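Local atomic coordinates of exodeoxyribonuclease III (Neisseria meningitidis, PDB entry 2JC4), a protein that acts as a 3'-5' DNA exonuclease in DNA repair, probably with the help of magnesium or manganese ions. Residues Val13-Val18 with Ala45-Met50; Ala93-Gly98 with Thr136-Leu141; Glu129-Glu134 with Leu180-Thr185. All coordinates share one frame; numbering follows the deposited sequence. Where two conformers were deposited one is given.

Contact 1 of 3, residues Val13-Val18 with Ala45-Met50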
loop_
_atom_site.group_PDB
_atom_site.type_symbol
_atom_site.label_atom_id
_atom_site.label_comp_id
_atom_site.label_asym_id
_atom_site.label_seq_id
_atom_site.Cartn_x
_atom_site.Cartn_y
_atom_site.Cartn_z
ATOM N N VAL A 13 4.692 -4.160 16.790
ATOM C CA VAL A 13 3.479 -3.788 17.519
ATOM C C VAL A 13 2.250 -4.547 17.035
ATOM O O VAL A 13 1.416 -4.993 17.835
ATOM C CB VAL A 13 3.232 -2.274 17.430
ATOM C CG1 VAL A 13 1.980 -1.897 18.230
ATOM C CG2 VAL A 13 4.457 -1.521 17.949
ATOM N N ARG A 14 2.116 -4.666 15.721
ATOM C CA ARG A 14 0.860 -5.118 15.126
ATOM C C ARG A 14 0.790 -6.598 14.866
ATOM O O ARG A 14 -0.219 -7.074 14.361
ATOM C CB ARG A 14 0.615 -4.389 13.781
ATOM C CG ARG A 14 -0.780 -3.763 13.624
ATOM C CD ARG A 14 -1.097 -2.771 14.726
ATOM N NE ARG A 14 -0.138 -1.657 14.674
ATOM C CZ ARG A 14 -0.022 -0.700 15.579
ATOM N NH1 ARG A 14 -0.822 -0.659 16.641
ATOM N NH2 ARG A 14 0.912 0.242 15.419
ATOM N N LEU A 15 1.864 -7.332 15.160
ATOM C CA LEU A 15 1.874 -8.770 14.840
ATOM C C LEU A 15 0.630 -9.557 15.275
ATOM O O LEU A 15 0.090 -10.288 14.467
ATOM C CB LEU A 15 3.156 -9.481 15.310
ATOM C CG LEU A 15 3.301 -10.957 14.920
ATOM C CD1 LEU A 15 3.322 -11.152 13.403
ATOM C CD2 LEU A 15 4.603 -11.448 15.508
ATOM N N PRO A 16 0.187 -9.426 16.544
ATOM C CA PRO A 16 -1.021 -10.201 16.909
ATOM C C PRO A 16 -2.219 -9.924 15.992
ATOM O O PRO A 16 -2.979 -10.834 15.663
ATOM C CB PRO A 16 -1.335 -9.736 18.341
ATOM C CG PRO A 16 -0.059 -9.216 18.863
ATOM C CD PRO A 16 0.719 -8.656 17.688
ATOM N N GLN A 17 -2.385 -8.664 15.580
ATOM C CA GLN A 17 -3.493 -8.289 14.706
ATOM C C GLN A 17 -3.312 -8.865 13.317
ATOM O O GLN A 17 -4.283 -9.305 12.707
ATOM C CB GLN A 17 -3.642 -6.761 14.650
ATOM C CG GLN A 17 -3.942 -6.154 16.032
ATOM C CD GLN A 17 -4.171 -4.647 15.979
ATOM O OE1 GLN A 17 -4.237 -4.058 14.900
ATOM N NE2 GLN A 17 -4.342 -4.036 17.151
ATOM N N VAL A 18 -2.072 -8.856 12.813
ATOM C CA VAL A 18 -1.759 -9.495 11.521
ATOM C C VAL A 18 -2.087 -10.992 11.581
ATOM O O VAL A 18 -2.758 -11.548 10.672
ATOM C CB VAL A 18 -0.298 -9.232 11.106
ATOM C CG1 VAL A 18 0.083 -10.007 9.868
ATOM C CG2 VAL A 18 -0.084 -7.703 10.853
ATOM N N ALA A 45 9.284 -16.733 11.488
ATOM C CA ALA A 45 8.811 -17.972 12.125
ATOM C C ALA A 45 7.343 -17.872 12.555
ATOM O O ALA A 45 6.590 -18.789 12.320
ATOM C CB ALA A 45 9.716 -18.367 13.326
ATOM N N ALA A 46 6.939 -16.771 13.186
ATOM C CA ALA A 46 5.547 -16.626 13.637
ATOM C C ALA A 46 4.524 -16.747 12.510
ATOM O O ALA A 46 3.434 -17.281 12.729
ATOM C CB ALA A 46 5.335 -15.316 14.404
ATOM N N LEU A 47 4.865 -16.254 11.315
ATOM C CA LEU A 47 3.930 -16.300 10.184
ATOM C C LEU A 47 4.062 -17.580 9.370
ATOM O O LEU A 47 3.060 -18.149 8.921
ATOM C CB LEU A 47 4.155 -15.105 9.261
ATOM C CG LEU A 47 3.965 -13.740 9.917
ATOM C CD1 LEU A 47 4.432 -12.595 8.987
ATOM C CD2 LEU A 47 2.513 -13.542 10.333
ATOM N N GLN A 48 5.309 -17.997 9.141
ATOM C CA GLN A 48 5.599 -19.255 8.461
ATOM C C GLN A 48 4.977 -20.442 9.202
ATOM O O GLN A 48 4.448 -21.359 8.574
ATOM C CB GLN A 48 7.117 -19.423 8.274
ATOM C CG GLN A 48 7.693 -18.340 7.319
ATOM C CD GLN A 48 9.213 -18.333 7.186
ATOM O OE1 GLN A 48 9.754 -18.047 6.097
ATOM N NE2 GLN A 48 9.911 -18.621 8.284
ATOM N N MET A 49 5.025 -20.396 10.536
ATOM C CA MET A 49 4.487 -21.472 11.361
ATOM C C MET A 49 2.988 -21.510 11.291
ATOM O O MET A 49 2.369 -22.488 11.742
ATOM C CB MET A 49 4.996 -21.385 12.806
ATOM C CG MET A 49 6.472 -21.777 12.878
ATOM S SD MET A 49 7.189 -21.760 14.553
ATOM C CE MET A 49 6.068 -22.840 15.431
ATOM N N MET A 50 2.395 -20.463 10.704
ATOM C CA MET A 50 0.966 -20.415 10.464
ATOM C C MET A 50 0.628 -20.895 9.050
ATOM O O MET A 50 -0.519 -20.919 8.661
ATOM C CB MET A 50 0.442 -18.994 10.668
ATOM C CG MET A 50 0.181 -18.621 12.125
ATOM S SD MET A 50 -0.348 -16.899 12.366
ATOM C CE MET A 50 -2.077 -16.908 11.863
#
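With its CG set opposite the backbone N (chi1 -175°), Leu15 spreads both methyl groups toward helix 44-48. Leu47 answers with its CG tucked beside its own backbone N (chi1 -60°), a choice that brings CD2 close to helix 11-23 although the bond leaving its CA slants past that helix. The two leucines run alongside each other in opposite directions, and their branches meet at Leu15 CD1 and Leu47 CD2, 4.0 Å apart. The other branch of Leu15 is used separately: CD2 comes within 4.1 Å of Ala46 CB, so the forked end straddles two consecutive residues of the neighbouring helix. One turn further on, Val18 CG1 approaches Leu47 CD2 at 4.3 Å, and this one leucine methyl faces both Leu15 and Val18. Every touching atom is a methyl carbon, and nothing directional fixes the spacing. The backbones stay well apart, with 8.8 Å between the CA atoms of Leu15 and Ala46, as suits a light helix-helix contact.

In the DNase I-like alpha/beta sandwich, helix 11-23 follows the first strand, 2-7, and lies against it: Val18 also rests on Trp6. The helix is kinked where the N atoms of Pro16, which carries no hydrogen, and Gln17 make no hydrogen bond to the preceding turn, and regular bonding is resumed by Val18 N to Arg14 O at 3.0 Å. Helix 44-48 packs on the outer flank, where Pro43 touches Leu15 and Phe42 touches Leu47. The metal site is near but not part of the packing, the side chain of Val18 lying about 10 Å from that of Asn9, a magnesium ligand. Arg14 hydrogen-bonds the carbonyl oxygens of Val8 and Asn9 and so probably helps to hold the loop that carries Asn9.

Contact 2 of 3, residues Ala93-Gly98 with Thr136-Leu141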
loop_
_atom_site.group_PDB
_atom_site.type_symbol
_atom_site.label_atom_id
_atom_site.label_comp_id
_atom_site.label_asym_id
_atom_site.label_seq_id
_atom_site.Cartn_x
_atom_site.Cartn_y
_atom_site.Cartn_z
ATOM N N ALA A 93 8.557 -6.631 -4.966
ATOM C CA ALA A 93 7.618 -7.224 -5.929
ATOM C C ALA A 93 7.817 -8.737 -6.011
ATOM O O ALA A 93 8.904 -9.244 -5.762
ATOM C CB ALA A 93 7.777 -6.587 -7.321
ATOM N N ALA A 94 6.776 -9.454 -6.388
ATOM C CA ALA A 94 6.932 -10.884 -6.592
ATOM C C ALA A 94 5.726 -11.334 -7.376
ATOM O O ALA A 94 4.729 -10.632 -7.399
ATOM C CB ALA A 94 7.007 -11.618 -5.277
ATOM N N THR A 95 5.853 -12.487 -8.026
ATOM C CA THR A 95 4.774 -13.091 -8.804
ATOM C C THR A 95 4.200 -14.190 -7.930
ATOM O O THR A 95 4.924 -15.143 -7.539
ATOM C CB THR A 95 5.284 -13.674 -10.155
ATOM O OG1 THR A 95 6.028 -12.680 -10.863
ATOM C CG2 THR A 95 4.124 -14.140 -11.012
ATOM N N VAL A 96 2.912 -14.031 -7.614
ATOM C CA VAL A 96 2.204 -14.861 -6.656
ATOM C C VAL A 96 0.974 -15.391 -7.357
ATOM O O VAL A 96 0.127 -14.598 -7.796
ATOM C CB VAL A 96 1.763 -14.050 -5.385
ATOM C CG1 VAL A 96 1.205 -14.979 -4.332
ATOM C CG2 VAL A 96 2.927 -13.235 -4.799
ATOM N N SER A 97 0.866 -16.717 -7.504
ATOM C CA SER A 97 -0.289 -17.300 -8.237
ATOM C C SER A 97 -0.504 -16.644 -9.598
ATOM O O SER A 97 -1.643 -16.339 -9.966
ATOM C CB SER A 97 -1.586 -17.146 -7.448
ATOM O OG SER A 97 -1.613 -17.987 -6.322
ATOM N N GLY A 98 0.577 -16.401 -10.324
ATOM C CA GLY A 98 0.481 -15.777 -11.642
ATOM C C GLY A 98 0.134 -14.286 -11.693
ATOM O O GLY A 98 0.013 -13.727 -12.777
ATOM N N THR A 136 4.863 -4.422 -19.140
ATOM C CA THR A 136 5.063 -5.027 -20.486
ATOM C C THR A 136 5.093 -6.563 -20.460
ATOM O O THR A 136 5.070 -7.201 -21.509
ATOM C CB THR A 136 6.400 -4.600 -21.148
ATOM O OG1 THR A 136 7.504 -5.088 -20.368
ATOM C CG2 THR A 136 6.497 -3.091 -21.265
ATOM N N ARG A 137 5.207 -7.150 -19.279
ATOM C CA ARG A 137 5.428 -8.586 -19.180
ATOM C C ARG A 137 4.342 -9.323 -18.431
ATOM O O ARG A 137 4.200 -10.531 -18.593
ATOM C CB ARG A 137 6.765 -8.851 -18.515
ATOM C CG ARG A 137 7.899 -8.423 -19.342
ATOM C CD ARG A 137 9.242 -8.818 -18.705
ATOM N NE ARG A 137 9.526 -8.228 -17.402
ATOM C CZ ARG A 137 10.042 -7.017 -17.251
ATOM N NH1 ARG A 137 10.253 -6.264 -18.319
ATOM N NH2 ARG A 137 10.328 -6.538 -16.050
ATOM N N HIS A 138 3.586 -8.609 -17.600
ATOM C CA HIS A 138 2.581 -9.244 -16.745
ATOM C C HIS A 138 1.219 -8.638 -16.980
ATOM O O HIS A 138 0.938 -7.519 -16.522
ATOM C CB HIS A 138 2.925 -9.071 -15.253
ATOM C CG HIS A 138 4.293 -9.542 -14.888
ATOM N ND1 HIS A 138 4.571 -10.855 -14.573
ATOM C CD2 HIS A 138 5.463 -8.869 -14.773
ATOM C CE1 HIS A 138 5.854 -10.970 -14.282
ATOM N NE2 HIS A 138 6.415 -9.777 -14.383
ATOM N N GLY A 139 0.347 -9.395 -17.641
ATOM C CA GLY A 139 -1.042 -8.946 -17.916
ATOM C C GLY A 139 -1.844 -8.873 -16.614
ATOM O O GLY A 139 -2.766 -8.055 -16.464
ATOM N N LYS A 140 -1.495 -9.724 -15.652
ATOM C CA LYS A 140 -2.157 -9.603 -14.364
ATOM C C LYS A 140 -1.154 -8.896 -13.444
ATOM O O LYS A 140 -0.142 -9.461 -13.071
ATOM C CB LYS A 140 -2.575 -10.969 -13.850
ATOM C CG LYS A 140 -3.664 -11.592 -14.692
ATOM C CD LYS A 140 -4.054 -12.945 -14.116
ATOM C CE LYS A 140 -5.276 -13.544 -14.848
ATOM N NZ LYS A 140 -5.599 -14.883 -14.268
ATOM N N LEU A 141 -1.410 -7.628 -13.142
ATOM C CA LEU A 141 -0.461 -6.891 -12.305
ATOM C C LEU A 141 -1.216 -6.028 -11.308
ATOM O O LEU A 141 -2.227 -5.436 -11.654
ATOM C CB LEU A 141 0.533 -6.086 -13.168
ATOM C CG LEU A 141 1.581 -5.216 -12.416
ATOM C CD1 LEU A 141 2.968 -5.254 -13.139
ATOM C CD2 LEU A 141 1.085 -3.758 -12.167
HETATM O O HOH W 1 0.621 -11.769 -15.408
HETATM O O HOH W 2 2.847 -12.805 -14.594
#
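Gly98 and Lys140 bring the two backbones nearest, 7.2 Å between their CA atoms. Ser97 and Gly98, both with positive phi, form the tight type I' turn of the hairpin joining strands 91-96 and 99-105, whereas 136-141 is the irregular passage from helix 115-135 into strand 141-144. In the sheet, strand 99-105 lies between strands 91-96 and 141-144, and the contact reaches past its end.

Gly98 O is the focus. It stands 3.9 Å from Lys140 CB and receives two weak water bonds. The first water accepts a hydrogen bond from the Lys140 amide, its oxygen 3.0 Å from Lys140 N. The second sits in the plane of the His138 ring, at its edge, 2.6 Å from ND1. The neighbouring ring atom, CE1, lies 3.8 Å from Thr95 OG1, an oblique approach; the hydroxyl has its polar partner in Arg100, whose side chain His138 also touches. A chi1 of -54°, CG beside the backbone N, directs the His138 ring toward the strand.

Because solvent carries the polar links between the segments, weakly at Gly98 O, segment 93-98 itself is probably coupled to the loop only softly; the direct backbone link runs from Lys140 to Arg100 of the next strand.

Contact 3 of 3, residues Glu129-Glu134 with Leu180-Thr185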
loop_
_atom_site.group_PDB
_atom_site.type_symbol
_atom_site.label_atom_id
_atom_site.label_comp_id
_atom_site.label_asym_id
_atom_site.label_seq_id
_atom_site.Cartn_x
_atom_site.Cartn_y
_atom_site.Cartn_z
ATOM N N GLU A 129 8.819 4.384 -13.740
ATOM C CA GLU A 129 9.678 3.691 -14.715
ATOM C C GLU A 129 9.675 2.173 -14.473
ATOM O O GLU A 129 9.554 1.360 -15.393
ATOM C CB GLU A 129 11.102 4.273 -14.628
ATOM C CG GLU A 129 11.747 4.441 -15.965
ATOM C CD GLU A 129 13.217 4.798 -15.839
ATOM O OE1 GLU A 129 14.059 3.874 -15.927
ATOM O OE2 GLU A 129 13.508 5.988 -15.612
ATOM N N PHE A 130 9.796 1.777 -13.227
ATOM C CA PHE A 130 9.824 0.359 -12.905
ATOM C C PHE A 130 8.487 -0.285 -13.237
ATOM O O PHE A 130 8.439 -1.355 -13.870
ATOM C CB PHE A 130 10.102 0.192 -11.416
ATOM C CG PHE A 130 9.986 -1.220 -10.923
ATOM C CD1 PHE A 130 10.845 -2.215 -11.401
ATOM C CD2 PHE A 130 9.069 -1.540 -9.928
ATOM C CE1 PHE A 130 10.774 -3.523 -10.927
ATOM C CE2 PHE A 130 8.976 -2.872 -9.446
ATOM C CZ PHE A 130 9.853 -3.847 -9.925
ATOM N N VAL A 131 7.409 0.351 -12.777
ATOM C CA VAL A 131 6.040 -0.179 -13.004
ATOM C C VAL A 131 5.761 -0.271 -14.518
ATOM O O VAL A 131 5.270 -1.304 -15.011
ATOM C CB VAL A 131 4.932 0.598 -12.224
ATOM C CG1 VAL A 131 3.544 -0.006 -12.553
ATOM C CG2 VAL A 131 5.155 0.512 -10.707
ATOM N N ARG A 132 6.085 0.775 -15.267
ATOM C CA ARG A 132 5.895 0.754 -16.735
ATOM C C ARG A 132 6.561 -0.503 -17.411
ATOM O O ARG A 132 5.973 -1.189 -18.292
ATOM C CB ARG A 132 6.512 2.010 -17.328
ATOM C CG ARG A 132 6.273 2.131 -18.886
ATOM C CD ARG A 132 6.997 3.364 -19.495
ATOM N NE ARG A 132 6.449 4.618 -18.996
ATOM C CZ ARG A 132 7.134 5.539 -18.311
ATOM N NH1 ARG A 132 8.430 5.369 -18.037
ATOM N NH2 ARG A 132 6.514 6.654 -17.908
ATOM N N ASP A 133 7.785 -0.782 -16.987
ATOM C CA ASP A 133 8.558 -1.907 -17.478
ATOM C C ASP A 133 7.932 -3.229 -17.059
ATOM O O ASP A 133 7.772 -4.157 -17.899
ATOM C CB ASP A 133 9.993 -1.782 -16.950
ATOM C CG ASP A 133 10.877 -2.970 -17.305
ATOM O OD1 ASP A 133 10.926 -3.362 -18.483
ATOM O OD2 ASP A 133 11.534 -3.509 -16.387
ATOM N N GLU A 134 7.545 -3.319 -15.784
ATOM C CA GLU A 134 6.924 -4.533 -15.254
ATOM C C GLU A 134 5.633 -4.853 -16.000
ATOM O O GLU A 134 5.367 -6.015 -16.314
ATOM C CB GLU A 134 6.662 -4.410 -13.742
ATOM C CG GLU A 134 7.907 -4.428 -12.866
ATOM C CD GLU A 134 8.423 -5.831 -12.665
ATOM O OE1 GLU A 134 7.652 -6.680 -12.203
ATOM O OE2 GLU A 134 9.587 -6.088 -12.985
ATOM N N LEU A 180 -1.581 5.841 -12.971
ATOM C CA LEU A 180 -2.786 5.481 -13.719
ATOM C C LEU A 180 -2.560 5.510 -15.254
ATOM O O LEU A 180 -3.044 4.607 -15.964
ATOM C CB LEU A 180 -3.947 6.418 -13.355
ATOM C CG LEU A 180 -4.398 6.426 -11.882
ATOM C CD1 LEU A 180 -5.569 7.383 -11.688
ATOM C CD2 LEU A 180 -4.735 5.006 -11.359
ATOM N N ASP A 181 -1.871 6.553 -15.733
ATOM C CA ASP A 181 -1.525 6.762 -17.167
ATOM C C ASP A 181 -0.655 5.639 -17.795
ATOM O O ASP A 181 -0.613 5.463 -19.033
ATOM C CB ASP A 181 -0.798 8.103 -17.329
ATOM C CG ASP A 181 -1.714 9.299 -17.132
ATOM O OD1 ASP A 181 -2.954 9.108 -17.056
ATOM O OD2 ASP A 181 -1.171 10.437 -17.049
ATOM N N LEU A 182 -0.023 4.829 -16.945
ATOM C CA LEU A 182 0.630 3.598 -17.433
ATOM C C LEU A 182 -0.355 2.570 -18.006
ATOM O O LEU A 182 0.061 1.669 -18.758
ATOM C CB LEU A 182 1.476 2.924 -16.329
ATOM C CG LEU A 182 2.527 3.815 -15.685
ATOM C CD1 LEU A 182 3.223 3.109 -14.498
ATOM C CD2 LEU A 182 3.539 4.350 -16.705
ATOM N N GLY A 183 -1.633 2.700 -17.638
ATOM C CA GLY A 183 -2.679 1.753 -18.009
ATOM C C GLY A 183 -3.141 0.945 -16.805
ATOM O O GLY A 183 -3.265 -0.292 -16.867
ATOM N N LEU A 184 -3.338 1.652 -15.698
ATOM C CA LEU A 184 -3.776 1.063 -14.432
ATOM C C LEU A 184 -5.017 1.802 -13.982
ATOM O O LEU A 184 -5.199 2.951 -14.353
ATOM C CB LEU A 184 -2.687 1.247 -13.374
ATOM C CG LEU A 184 -1.417 0.418 -13.564
ATOM C CD1 LEU A 184 -0.452 0.888 -12.495
ATOM C CD2 LEU A 184 -1.719 -1.104 -13.386
ATOM N N THR A 185 -5.862 1.111 -13.215
ATOM C CA THR A 185 -7.156 1.589 -12.735
ATOM C C THR A 185 -7.110 1.679 -11.206
ATOM O O THR A 185 -6.677 0.724 -10.549
ATOM C CB THR A 185 -8.258 0.563 -13.170
ATOM O OG1 THR A 185 -8.473 0.679 -14.584
ATOM C CG2 THR A 185 -9.579 0.813 -12.456
#
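Leu182 reaches across to two consecutive residues of helix 115-135, Val131 and Arg132, and its two methyls divide the contact into a close-packed half and an open one. On the inner side CD1 lies 3.7 Å from Val131 CG1 and nearly as close, 3.8 Å, to the backbone N of Arg132, so that it nestles against the helix backbone itself. Val131 and Leu182 meet at about a right angle. Beneath them Leu184 CD1 approaches the same Val131 CG1 at 4.1 Å; with CG1 opposite the backbone N (chi1 179°), one valine methyl serves both leucines.

The outer side is of another kind. Arg132 is solvent-exposed, and its chain, bent at chi3 (-66°), curls round Leu182 CD2, which touches CB at 3.8 Å and NE at 3.7 Å. The guanidinium stands oblique to the methyl. This is apolar shielding by the arginine chain, without a polar bond to Leu182.

Gly183, with positive phi, ends the helical course after helix 170-180. Gly183 N and Leu184 N both bond Leu180 O, from one face of its carbonyl plane, at 2.9 and 3.0 Å. The turn so made delivers Leu184 and then strand 185-186 to the edge of a sheet of the DNase I-like sandwich. Helix 115-135 lies over that sheet with Val131 on Leu143, and Leu184, from the loop, packs on Leu141 of the same strand, 141-144, while Thr128 and Met135 extend the helix surface that receives Leu182, and Phe130, pointing away, stacks on His77.

Overall arrangement
The three contacts illustrate how chemistry follows burial in a two-sheet sandwich. Contacts 1 and 3 are partly buried and rely on methyl packing, but they lie on opposite sides of the chain's centre, their centres 32 Å apart: contact 1 joins two helices flanking the first sheet, contact 3 a helix and a loop over the second. Contact 2, at the surface of that second sheet, is water-mediated instead. Contacts 2 and 3 are neighbours joined by the chain, contact 3 using the last turns of helix 115-135 and contact 2 the loop that follows, and they touch directly, Leu141 CD1 lying 3.8 Å from Glu134 CB. Only contact 1 approaches the magnesium site; the others lie away from it.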